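Local coordinates for protein proteolytically activated form of PPO4 Tyrosinase (Agaricus bisporus var. bisporus H97, PDB 4OUA) that hydroxylates monophenols to o-diphenols and oxidises these to reactive o-quinones with a pair of copper ions, the initial step of melanin synthesis, at residues T113-K116 with K117-Q121. Residues are numbered along the deposited sequence; the frame is centred on the assembly and turned at random.
Sequences TVHK and KEWAQ. With TEW (6-tungstotellurate(VI)), chain G.
The methylene CB of His-115 touches the indole of Trp-119 at CD1 (3.7 Å), and Trp-119 NE1 lies at the edge of the imidazole, near its plane. One face of the imidazole carries Val-114 CB, 3.5 Å above the plane and displaced toward the rim; its edge receives O6 of the 6-tungstotellurate in the ring plane. Val-114 O and Lys-116 N lie at the indole edge, near its plane, while Phe-112 stacks on Trp-119 and Lys-26 makes a cation-pi contact with it. In His-115, chi1 (-37°) sets CG beside the backbone N, and the ring's turn about CB-CG then presents ND1 to the polyanion, where it bonds to O1 and weakly to O8. Here, then, is a worked case of a helix start receiving an anion. His-115 N donates to O13 (3.0 Å) and Glu-118 N to O18 (2.8 Å). Lys-117 N donates to O21; the apparent shortness of this bond and of ND1 to O1 is doubtful at this resolution. Lys-117 runs its aliphatic chain past O21, whereas Lys-116 bends back so that NZ bonds Phe-112 O. The carboxylate of Glu-118 lies beside O10, and OE1 forms a long, weak ion pair with Lys-26; with an alanine here, Lys-26 would probably lose that distant mate and the cluster its flanking side chain. Behind the site, Trp-119 N donates to His-115 O (2.9 Å, 160°) and Ala-120 N to Lys-116 O (2.9 Å), continuing the helix. Far from the copper centre, this surface site exemplifies the anion-binding N-terminus of an alpha-helix, with His-115 at the N-cap and first-turn N-H groups directed at the polyoxometalate.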
ATOM      1  N   THR A 113      10.542 -18.617 -21.927  1.00 49.59           N
ATOM      2  CA  THR A 113      10.672 -19.414 -23.140  1.00 54.79           C
ATOM      3  C   THR A 113       9.670 -20.562 -23.159  1.00 61.04           C
ATOM      4  O   THR A 113       9.323 -21.084 -24.219  1.00 73.81           O
ATOM      5  CB  THR A 113      12.093 -19.985 -23.285  1.00 51.95           C
ATOM      6  OG1 THR A 113      13.050 -18.929 -23.136  1.00 44.58           O
ATOM      7  CG2 THR A 113      12.269 -20.640 -24.646  1.00 66.65           C
ATOM      8  N   VAL A 114       9.206 -20.950 -21.977  1.00 59.00           N
ATOM      9  CA  VAL A 114       8.248 -22.039 -21.853  1.00 57.63           C
ATOM     10  C   VAL A 114       7.040 -21.615 -21.028  1.00 54.79           C
ATOM     11  O   VAL A 114       7.150 -20.772 -20.137  1.00 52.71           O
ATOM     12  CB  VAL A 114       8.893 -23.278 -21.210  1.00 57.55           C
ATOM     13  CG1 VAL A 114       9.902 -23.905 -22.161  1.00 57.20           C
ATOM     14  CG2 VAL A 114       9.556 -22.906 -19.893  1.00 59.30           C
ATOM     15  N   HIS A 115       5.887 -22.203 -21.333  1.00 56.13           N
ATOM     16  CA  HIS A 115       4.652 -21.903 -20.617  1.00 54.45           C
ATOM     17  C   HIS A 115       4.286 -20.432 -20.765  1.00 50.87           C
ATOM     18  O   HIS A 115       3.814 -19.800 -19.821  1.00 46.16           O
ATOM     19  CB  HIS A 115       4.788 -22.278 -19.141  1.00 53.63           C
ATOM     20  CG  HIS A 115       5.578 -23.527 -18.910  1.00 55.72           C
ATOM     21  ND1 HIS A 115       5.135 -24.773 -19.301  1.00 52.73           N
ATOM     22  CD2 HIS A 115       6.788 -23.722 -18.333  1.00 59.81           C
ATOM     23  CE1 HIS A 115       6.037 -25.681 -18.972  1.00 57.47           C
ATOM     24  NE2 HIS A 115       7.049 -25.069 -18.385  1.00 59.39           N
ATOM     25  N   LYS A 116       4.504 -19.900 -21.963  1.00 52.00           N
ATOM     26  CA  LYS A 116       4.307 -18.482 -22.235  1.00 52.24           C
ATOM     27  C   LYS A 116       2.886 -18.020 -21.931  1.00 48.39           C
ATOM     28  O   LYS A 116       2.679 -16.893 -21.481  1.00 53.57           O
ATOM     29  CB  LYS A 116       4.655 -18.173 -23.692  1.00 54.31           C
ATOM     30  CG  LYS A 116       6.093 -18.504 -24.060  1.00 54.56           C
ATOM     31  CD  LYS A 116       6.382 -18.174 -25.514  1.00 60.43           C
ATOM     32  CE  LYS A 116       6.247 -16.684 -25.778  1.00 59.33           C
ATOM     33  NZ  LYS A 116       7.224 -15.890 -24.982  1.00 50.94           N
ATOM     34  N   LYS A 117       1.911 -18.890 -22.176  1.00 47.57           N
ATOM     35  CA  LYS A 117       0.518 -18.572 -21.873  1.00 55.84           C
ATOM     36  C   LYS A 117       0.275 -18.496 -20.368  1.00 49.84           C
ATOM     37  O   LYS A 117      -0.299 -17.525 -19.875  1.00 47.44           O
ATOM     38  CB  LYS A 117      -0.424 -19.603 -22.498  1.00 55.08           C
ATOM     39  CG  LYS A 117      -0.761 -19.343 -23.958  1.00 62.24           C
ATOM     40  CD  LYS A 117      -1.512 -20.521 -24.561  1.00 73.39           C
ATOM     41  CE  LYS A 117      -2.705 -20.916 -23.704  1.00 76.91           C
ATOM     42  NZ  LYS A 117      -3.360 -22.158 -24.201  1.00 80.83           N
ATOM     43  N   GLU A 118       0.713 -19.522 -19.644  1.00 45.45           N
ATOM     44  CA  GLU A 118       0.498 -19.579 -18.202  1.00 53.19           C
ATOM     45  C   GLU A 118       1.202 -18.434 -17.481  1.00 47.82           C
ATOM     46  O   GLU A 118       0.716 -17.944 -16.464  1.00 56.76           O
ATOM     47  CB  GLU A 118       0.962 -20.924 -17.638  1.00 62.37           C
ATOM     48  CG  GLU A 118      -0.054 -22.047 -17.812  1.00 65.85           C
ATOM     49  CD  GLU A 118       0.343 -23.313 -17.077  1.00 75.19           C
ATOM     50  OE1 GLU A 118       1.537 -23.461 -16.738  1.00 71.08           O
ATOM     51  OE2 GLU A 118      -0.544 -24.160 -16.834  1.00 73.40           O
ATOM     52  N   TRP A 119       2.346 -18.008 -18.006  1.00 42.61           N
ATOM     53  CA  TRP A 119       3.030 -16.845 -17.459  1.00 40.17           C
ATOM     54  C   TRP A 119       2.283 -15.577 -17.854  1.00 42.61           C
ATOM     55  O   TRP A 119       2.259 -14.599 -17.107  1.00 42.41           O
ATOM     56  CB  TRP A 119       4.485 -16.786 -17.934  1.00 38.78           C
ATOM     57  CG  TRP A 119       5.359 -17.799 -17.264  1.00 39.53           C
ATOM     58  CD1 TRP A 119       5.828 -18.961 -17.800  1.00 38.12           C
ATOM     59  CD2 TRP A 119       5.852 -17.748 -15.921  1.00 41.54           C
ATOM     60  NE1 TRP A 119       6.589 -19.636 -16.877  1.00 39.39           N
ATOM     61  CE2 TRP A 119       6.618 -18.912 -15.713  1.00 43.00           C
ATOM     62  CE3 TRP A 119       5.724 -16.830 -14.874  1.00 39.48           C
ATOM     63  CZ2 TRP A 119       7.255 -19.182 -14.503  1.00 41.52           C
ATOM     64  CZ3 TRP A 119       6.355 -17.100 -13.673  1.00 43.80           C
ATOM     65  CH2 TRP A 119       7.112 -18.265 -13.498  1.00 41.08           C
ATOM     66  N   ALA A 120       1.669 -15.603 -19.031  1.00 39.77           N
ATOM     67  CA  ALA A 120       0.874 -14.477 -19.496  1.00 40.07           C
ATOM     68  C   ALA A 120      -0.409 -14.357 -18.679  1.00 40.68           C
ATOM     69  O   ALA A 120      -0.856 -13.254 -18.367  1.00 43.09           O
ATOM     70  CB  ALA A 120       0.554 -14.624 -20.971  1.00 35.81           C
ATOM     71  N   GLN A 121      -0.993 -15.499 -18.333  1.00 40.38           N
ATOM     72  CA  GLN A 121      -2.218 -15.526 -17.542  1.00 42.98           C
ATOM     73  C   GLN A 121      -1.944 -15.145 -16.092  1.00 44.32           C
ATOM     74  O   GLN A 121      -2.753 -14.470 -15.455  1.00 45.00           O
ATOM     75  CB  GLN A 121      -2.870 -16.908 -17.605  1.00 40.98           C
ATOM     76  CG  GLN A 121      -4.175 -17.009 -16.834  1.00 41.62           C
ATOM     77  CD  GLN A 121      -5.250 -16.096 -17.392  1.00 42.42           C
ATOM     78  OE1 GLN A 121      -5.804 -16.352 -18.460  1.00 41.94           O
ATOM     79  NE2 GLN A 121      -5.546 -15.021 -16.671  1.00 43.43           N
TER
HETATM   80  O1  TEW G 405       3.897 -25.773 -21.187  0.50 64.35           O
HETATM   81  O2  TEW G 405       4.006 -26.792 -23.561  0.50 59.07           O
HETATM   82  O3  TEW G 405       2.522 -27.931 -21.329  0.50 59.20           O
HETATM   83  O4  TEW G 405       6.097 -27.077 -22.182  0.50 67.11           O
HETATM   84  O5  TEW G 405       4.505 -29.429 -22.453  0.50 51.10           O
HETATM   85  O6  TEW G 405       4.950 -28.231 -20.025  0.50 68.90           O
HETATM   86  O7  TEW G 405       1.637 -25.606 -22.439  0.50 59.32           O
HETATM   87  O8  TEW G 405       2.591 -26.722 -18.798  0.50 56.91           O
HETATM   88  O9  TEW G 405       0.226 -26.892 -20.216  0.50 67.38           O
HETATM   89  O10 TEW G 405       1.639 -24.494 -20.127  0.50 56.70           O
HETATM   90  O11 TEW G 405       3.034 -24.452 -24.677  0.50 59.70           O
HETATM   91  O12 TEW G 405       2.888 -23.307 -22.372  0.50 59.79           O
HETATM   92  O13 TEW G 405       5.227 -24.472 -23.243  0.50 56.15           O
HETATM   93  O14 TEW G 405       5.524 -25.453 -25.534  0.50 70.27           O
HETATM   94  O15 TEW G 405       6.425 -27.931 -24.790  0.50 70.11           O
HETATM   95  O16 TEW G 405       7.772 -25.727 -23.853  0.50 66.25           O
HETATM   96  O17 TEW G 405       0.634 -23.258 -23.526  0.50 59.33           O
HETATM   97  O18 TEW G 405       0.685 -22.025 -20.983  0.50 58.19           O
HETATM   98  O19 TEW G 405      -0.793 -24.289 -21.492  0.50 67.97           O
HETATM   99  O20 TEW G 405       4.077 -22.124 -24.536  0.50 55.30           O
HETATM  100  O21 TEW G 405       1.960 -20.830 -23.699  0.50 61.44           O
HETATM  101  O22 TEW G 405       1.606 -22.327 -25.968  0.50 58.08           O
HETATM  102  O23 TEW G 405       4.531 -23.366 -26.937  0.50 71.59           O
HETATM  103  O31 TEW G 405       6.645 -22.896 -25.229  0.50 66.68           O
HETATM  104 TE1  TEW G 405       3.432 -25.073 -22.911  0.50 69.06          TE
HETATM  105  W1  TEW G 405       4.438 -27.908 -21.631  0.50 64.44           W
HETATM  106  W2  TEW G 405       1.870 -26.394 -20.350  0.50 59.05           W
HETATM  107  W3  TEW G 405       6.190 -26.411 -24.021  0.50 67.37           W
HETATM  108  W4  TEW G 405       0.803 -23.624 -21.606  0.50 54.97           W
HETATM  109  W5  TEW G 405       2.168 -22.419 -24.349  0.50 45.21           W
HETATM  110  W6  TEW G 405       5.071 -23.594 -25.295  0.50 65.27           W